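Local coordinates for protein polymeric immunoglobulin receptor (Mus musculus, PDB 4NOB) that probably binds polymeric immunoglobulins for carriage across epithelia, its extracellular part being released as secretory component, at residues E84-C96 with L105-P117. Residues are numbered along the deposited sequence; the frame is centred on the assembly and turned at random.
Sequences EQLTQDDTGSYKC and LSFDVSLEVSQVP. With MG (magnesium ion), chain C; EDO (1,2-ethanediol), chain E.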
loop_
_atom_site.group_PDB
_atom_site.type_symbol
_atom_site.label_atom_id
_atom_site.label_comp_id
_atom_site.label_asym_id
_atom_site.label_seq_id
_atom_site.Cartn_x
_atom_site.Cartn_y
_atom_site.Cartn_z
ATOM N N GLU A 84 -2.674 7.806 -6.557
ATOM C CA GLU A 84 -2.685 9.120 -7.179
ATOM C C GLU A 84 -3.805 9.984 -6.634
ATOM O O GLU A 84 -4.701 9.538 -5.965
ATOM C CB GLU A 84 -2.744 9.042 -8.709
ATOM C CG GLU A 84 -1.681 8.086 -9.188
ATOM C CD GLU A 84 -2.006 7.182 -10.295
ATOM O OE1 GLU A 84 -3.154 7.329 -10.854
ATOM O OE2 GLU A 84 -1.028 6.354 -10.608
ATOM N N GLN A 85 -3.752 11.270 -6.966
ATOM C CA GLN A 85 -4.826 12.210 -6.585
ATOM C C GLN A 85 -5.079 12.186 -5.098
ATOM O O GLN A 85 -6.185 12.123 -4.638
ATOM C CB GLN A 85 -6.095 11.944 -7.382
ATOM C CG GLN A 85 -5.827 12.107 -8.855
ATOM C CD GLN A 85 -7.058 11.819 -9.671
ATOM O OE1 GLN A 85 -8.087 12.485 -9.476
ATOM N NE2 GLN A 85 -7.003 10.761 -10.526
ATOM N N LEU A 86 -3.982 12.216 -4.326
ATOM C CA LEU A 86 -4.093 12.131 -2.880
ATOM C C LEU A 86 -4.819 13.299 -2.324
ATOM O O LEU A 86 -4.710 14.431 -2.840
ATOM C CB LEU A 86 -2.730 11.975 -2.252
ATOM C CG LEU A 86 -2.003 10.688 -2.567
ATOM C CD1 LEU A 86 -0.603 10.739 -2.128
ATOM C CD2 LEU A 86 -2.648 9.462 -1.873
ATOM N N THR A 87 -5.555 13.070 -1.280
ATOM C CA THR A 87 -6.078 14.180 -0.470
ATOM C C THR A 87 -5.788 13.906 0.994
ATOM O O THR A 87 -5.317 12.841 1.443
ATOM C CB THR A 87 -7.584 14.405 -0.643
ATOM O OG1 THR A 87 -8.299 13.442 0.135
ATOM C CG2 THR A 87 -7.958 14.377 -2.086
ATOM N N GLN A 88 -6.047 14.921 1.864
ATOM C CA GLN A 88 -5.912 14.731 3.266
ATOM C C GLN A 88 -6.673 13.531 3.809
ATOM O O GLN A 88 -6.264 12.920 4.791
ATOM C CB GLN A 88 -6.246 15.972 4.055
ATOM C CG GLN A 88 -5.436 17.193 3.772
ATOM C CD GLN A 88 -5.967 18.345 4.546
ATOM O OE1 GLN A 88 -6.980 19.005 4.040
ATOM N NE2 GLN A 88 -5.363 18.675 5.580
ATOM N N ASP A 89 -7.773 13.168 3.168
ATOM C CA ASP A 89 -8.585 12.025 3.598
ATOM C C ASP A 89 -7.862 10.649 3.405
ATOM O O ASP A 89 -8.243 9.654 4.018
ATOM C CB ASP A 89 -9.968 12.040 2.936
ATOM C CG ASP A 89 -10.789 13.233 3.341
ATOM O OD1 ASP A 89 -10.500 13.861 4.347
ATOM O OD2 ASP A 89 -11.749 13.476 2.590
ATOM N N ASP A 90 -6.807 10.636 2.637
ATOM C CA ASP A 90 -5.915 9.441 2.485
ATOM C C ASP A 90 -4.967 9.262 3.671
ATOM O O ASP A 90 -4.392 8.177 3.836
ATOM C CB ASP A 90 -5.144 9.501 1.222
ATOM C CG ASP A 90 -6.019 9.333 -0.013
ATOM O OD1 ASP A 90 -6.692 8.241 -0.095
ATOM O OD2 ASP A 90 -6.103 10.234 -0.875
ATOM N N THR A 91 -4.809 10.253 4.534
ATOM C CA THR A 91 -3.974 10.099 5.750
ATOM C C THR A 91 -4.491 8.927 6.532
ATOM O O THR A 91 -5.668 8.843 6.751
ATOM C CB THR A 91 -4.020 11.400 6.585
ATOM O OG1 THR A 91 -3.456 12.474 5.787
ATOM C CG2 THR A 91 -3.332 11.253 7.847
ATOM N N GLY A 92 -3.590 8.107 6.977
ATOM C CA GLY A 92 -4.024 6.958 7.785
ATOM C C GLY A 92 -2.857 6.001 7.986
ATOM O O GLY A 92 -1.711 6.207 7.614
ATOM N N SER A 93 -3.253 4.898 8.595
ATOM C CA SER A 93 -2.383 3.747 8.960
ATOM C C SER A 93 -2.785 2.593 8.048
ATOM O O SER A 93 -3.944 2.239 7.963
ATOM C CB SER A 93 -2.607 3.336 10.415
ATOM O OG SER A 93 -2.208 4.392 11.268
ATOM N N TYR A 94 -1.799 2.110 7.305
ATOM C CA TYR A 94 -1.960 1.072 6.273
ATOM C C TYR A 94 -1.024 -0.090 6.489
ATOM O O TYR A 94 -0.044 -0.014 7.240
ATOM C CB TYR A 94 -1.717 1.709 4.882
ATOM C CG TYR A 94 -2.676 2.802 4.512
ATOM C CD1 TYR A 94 -2.486 4.090 4.940
ATOM C CD2 TYR A 94 -3.735 2.545 3.698
ATOM C CE1 TYR A 94 -3.404 5.100 4.617
ATOM C CE2 TYR A 94 -4.627 3.558 3.312
ATOM C CZ TYR A 94 -4.441 4.838 3.760
ATOM O OH TYR A 94 -5.306 5.840 3.334
ATOM N N LYS A 95 -1.287 -1.170 5.727
ATOM C CA LYS A 95 -0.351 -2.269 5.638
ATOM C C LYS A 95 -0.162 -2.707 4.179
ATOM O O LYS A 95 -1.151 -2.688 3.445
ATOM C CB LYS A 95 -0.787 -3.495 6.483
ATOM C CG LYS A 95 -0.896 -3.257 7.947
ATOM C CD LYS A 95 -1.343 -4.542 8.614
ATOM C CE LYS A 95 -1.755 -4.287 10.046
ATOM N NZ LYS A 95 -0.628 -3.875 10.929
ATOM N N CYS A 96 1.052 -3.023 3.819
ATOM C CA CYS A 96 1.265 -3.828 2.611
ATOM C C CYS A 96 1.560 -5.247 3.063
ATOM O O CYS A 96 2.224 -5.423 4.092
ATOM C CB CYS A 96 2.358 -3.274 1.729
ATOM S SG CYS A 96 3.981 -3.298 2.523
ATOM N N LEU A 105 1.833 -12.148 6.426
ATOM C CA LEU A 105 3.012 -11.356 6.391
ATOM C C LEU A 105 2.701 -9.905 5.973
ATOM O O LEU A 105 2.194 -9.712 4.931
ATOM C CB LEU A 105 4.039 -11.920 5.439
ATOM C CG LEU A 105 4.304 -13.417 5.485
ATOM C CD1 LEU A 105 5.437 -13.757 4.507
ATOM C CD2 LEU A 105 4.645 -13.790 6.907
ATOM N N SER A 106 3.001 -8.948 6.863
ATOM C CA SER A 106 2.722 -7.547 6.535
ATOM C C SER A 106 3.654 -6.563 7.165
ATOM O O SER A 106 4.479 -6.929 8.030
ATOM C CB SER A 106 1.331 -7.214 6.928
ATOM O OG SER A 106 1.192 -7.237 8.339
ATOM N N PHE A 107 3.635 -5.329 6.620
ATOM C CA PHE A 107 4.442 -4.224 7.031
ATOM C C PHE A 107 3.582 -2.992 7.170
ATOM O O PHE A 107 2.766 -2.728 6.272
ATOM C CB PHE A 107 5.600 -4.005 6.075
ATOM C CG PHE A 107 6.469 -2.856 6.444
ATOM C CD1 PHE A 107 7.597 -3.015 7.282
ATOM C CD2 PHE A 107 6.235 -1.583 5.932
ATOM C CE1 PHE A 107 8.368 -1.940 7.583
ATOM C CE2 PHE A 107 6.994 -0.534 6.304
ATOM C CZ PHE A 107 8.101 -0.702 7.097
ATOM N N ASP A 108 3.730 -2.249 8.271
ATOM C CA ASP A 108 2.885 -1.056 8.586
ATOM C C ASP A 108 3.514 0.180 7.926
ATOM O O ASP A 108 4.683 0.497 8.146
ATOM C CB ASP A 108 2.823 -0.841 10.075
ATOM C CG ASP A 108 2.090 -1.940 10.790
ATOM O OD1 ASP A 108 1.469 -2.867 10.245
ATOM O OD2 ASP A 108 2.264 -1.891 12.049
ATOM N N VAL A 109 2.661 0.902 7.213
ATOM C CA VAL A 109 3.003 2.145 6.533
ATOM C C VAL A 109 2.102 3.256 7.069
ATOM O O VAL A 109 0.847 3.131 7.011
ATOM C CB VAL A 109 2.832 1.974 5.034
ATOM C CG1 VAL A 109 3.133 3.295 4.331
ATOM C CG2 VAL A 109 3.680 0.866 4.478
ATOM N N SER A 110 2.660 4.368 7.549
ATOM C CA SER A 110 1.883 5.499 7.943
ATOM C C SER A 110 1.931 6.502 6.782
ATOM O O SER A 110 2.991 6.904 6.294
ATOM C CB SER A 110 2.552 6.099 9.136
ATOM O OG SER A 110 2.027 7.382 9.462
ATOM N N LEU A 111 0.744 6.834 6.248
ATOM C CA LEU A 111 0.691 7.769 5.125
ATOM C C LEU A 111 0.145 9.096 5.679
ATOM O O LEU A 111 -0.952 9.121 6.253
ATOM C CB LEU A 111 -0.230 7.206 4.037
ATOM C CG LEU A 111 -0.503 8.082 2.836
ATOM C CD1 LEU A 111 0.761 8.484 2.114
ATOM C CD2 LEU A 111 -1.524 7.392 1.911
ATOM N N GLU A 112 0.881 10.174 5.462
ATOM C CA GLU A 112 0.445 11.496 5.857
ATOM C C GLU A 112 0.296 12.330 4.603
ATOM O O GLU A 112 1.281 12.532 3.884
ATOM C CB GLU A 112 1.421 12.215 6.802
ATOM C CG GLU A 112 1.077 13.722 6.938
ATOM C CD GLU A 112 -0.265 14.083 7.642
ATOM O OE1 GLU A 112 -0.805 13.249 8.420
ATOM O OE2 GLU A 112 -0.750 15.259 7.434
ATOM N N VAL A 113 -0.874 12.835 4.354
ATOM C CA VAL A 113 -1.092 13.723 3.230
ATOM C C VAL A 113 -1.490 15.107 3.815
ATOM O O VAL A 113 -2.554 15.262 4.367
ATOM C CB VAL A 113 -2.173 13.236 2.268
ATOM C CG1 VAL A 113 -2.376 14.177 1.109
ATOM C CG2 VAL A 113 -1.867 11.853 1.756
ATOM N N SER A 114 -0.588 16.061 3.629
ATOM C CA SER A 114 -0.832 17.379 4.193
ATOM C C SER A 114 -1.420 18.347 3.174
ATOM O O SER A 114 -1.447 18.116 1.943
ATOM C CB SER A 114 0.439 17.929 4.661
ATOM O OG SER A 114 1.024 17.048 5.634
ATOM N N GLN A 115 -1.999 19.426 3.698
ATOM C CA GLN A 115 -2.614 20.436 2.885
ATOM C C GLN A 115 -1.501 21.052 2.017
ATOM O O GLN A 115 -0.331 21.097 2.344
ATOM C CB GLN A 115 -3.277 21.476 3.810
ATOM C CG GLN A 115 -2.315 22.336 4.604
ATOM C CD GLN A 115 -2.980 22.978 5.775
ATOM O OE1 GLN A 115 -3.269 24.203 5.786
ATOM N NE2 GLN A 115 -3.177 22.193 6.757
ATOM N N VAL A 116 -1.973 21.538 0.873
ATOM C CA VAL A 116 -1.117 22.321 -0.003
ATOM C C VAL A 116 -0.854 23.646 0.760
ATOM O O VAL A 116 -1.800 24.275 1.266
ATOM C CB VAL A 116 -1.800 22.701 -1.334
ATOM C CG1 VAL A 116 -0.783 23.409 -2.187
ATOM C CG2 VAL A 116 -2.241 21.510 -2.121
ATOM N N PRO A 117 0.419 23.983 0.871
ATOM C CA PRO A 117 0.730 25.194 1.591
ATOM C C PRO A 117 0.129 26.444 0.905
ATOM O O PRO A 117 -0.023 26.482 -0.335
ATOM C CB PRO A 117 2.260 25.211 1.528
ATOM C CG PRO A 117 2.672 23.806 1.514
ATOM C CD PRO A 117 1.649 23.214 0.581
HETATM MG MG MG C . -2.357 16.308 8.350
HETATM C C1 EDO E . -9.283 6.119 0.865
HETATM O O1 EDO E . -8.967 7.184 1.787
HETATM C C2 EDO E . -8.744 4.874 1.435
HETATM O O2 EDO E . -9.398 4.557 2.669
HETATM O O HOH W 1 -3.439 16.443 6.729
HETATM O O HOH W 2 -0.075 5.966 10.902
HETATM O O HOH W 3 0.157 -3.485 13.333
HETATM O O HOH W 4 -3.122 14.627 9.089
HETATM O O HOH W 5 -1.199 17.965 7.747
HETATM O O HOH W 6 -1.070 16.544 10.044
#
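Gly-92, Tyr-94 and Cys-96 pair with Leu-111, Val-109 and Phe-107 through reciprocal backbone hydrogen bonds, joining strands F and G of the V-type immunoglobulin domain as an antiparallel hairpin. On the outer face, Lys-95 and Asp-108 sit opposite each other at a non-hydrogen-bonded pair and run side by side. Lysine's long chain bends at its last torsion (chi4 -67°), which turns NZ onto Asp-108 OD1; the two form a salt bridge in the model, but 2.4 Å is too short to trust and the geometry is doubtful. A water links NZ to Asp-108 OD2, and another joins Ser-93 OG to Ser-110 OG, small hydroxyls suited to a hydrated surface.

The face carrying Tyr-94, Val-109 and Leu-111 is largely apolar. Tyr-94 CE1 lies 3.9 Å from Leu-111 CB, while Val-109 and Leu-111 also pack on Val-14 of the parallel strand 13-17. Beside them Cys-96 SG meets Phe-107 CB and forms the disulfide to Cys-26 that ties the two sheets together.

Where the F strand begins, Thr-91 extends the pairing: its OG1 accepts a nearly straight bond (164°) from Val-113 N at 3.0 Å and donates to Gln-88 O. The 3-10 turn before it is held by Asp-90, whose OD2 accepts from Thr-87 N and whose OD1 meets Arg-67 in a salt bridge. Tyr-94 OH reaches back to Asp-90 O (2.6 Å), the tyrosine corner familiar in immunoglobulin domains.

On the solvent side Glu-112 OE2 binds magnesium at 2.1 Å, with four waters as further ligands; one also bridges Gln-88 NE2 and Val-113 O. Backbone bonds thus join the strands, supplemented on the exposed face by a salt bridge and water bridges, while the hydroxyl of buried Tyr-94 gives its proton to a backbone carbonyl, tying turn to strand.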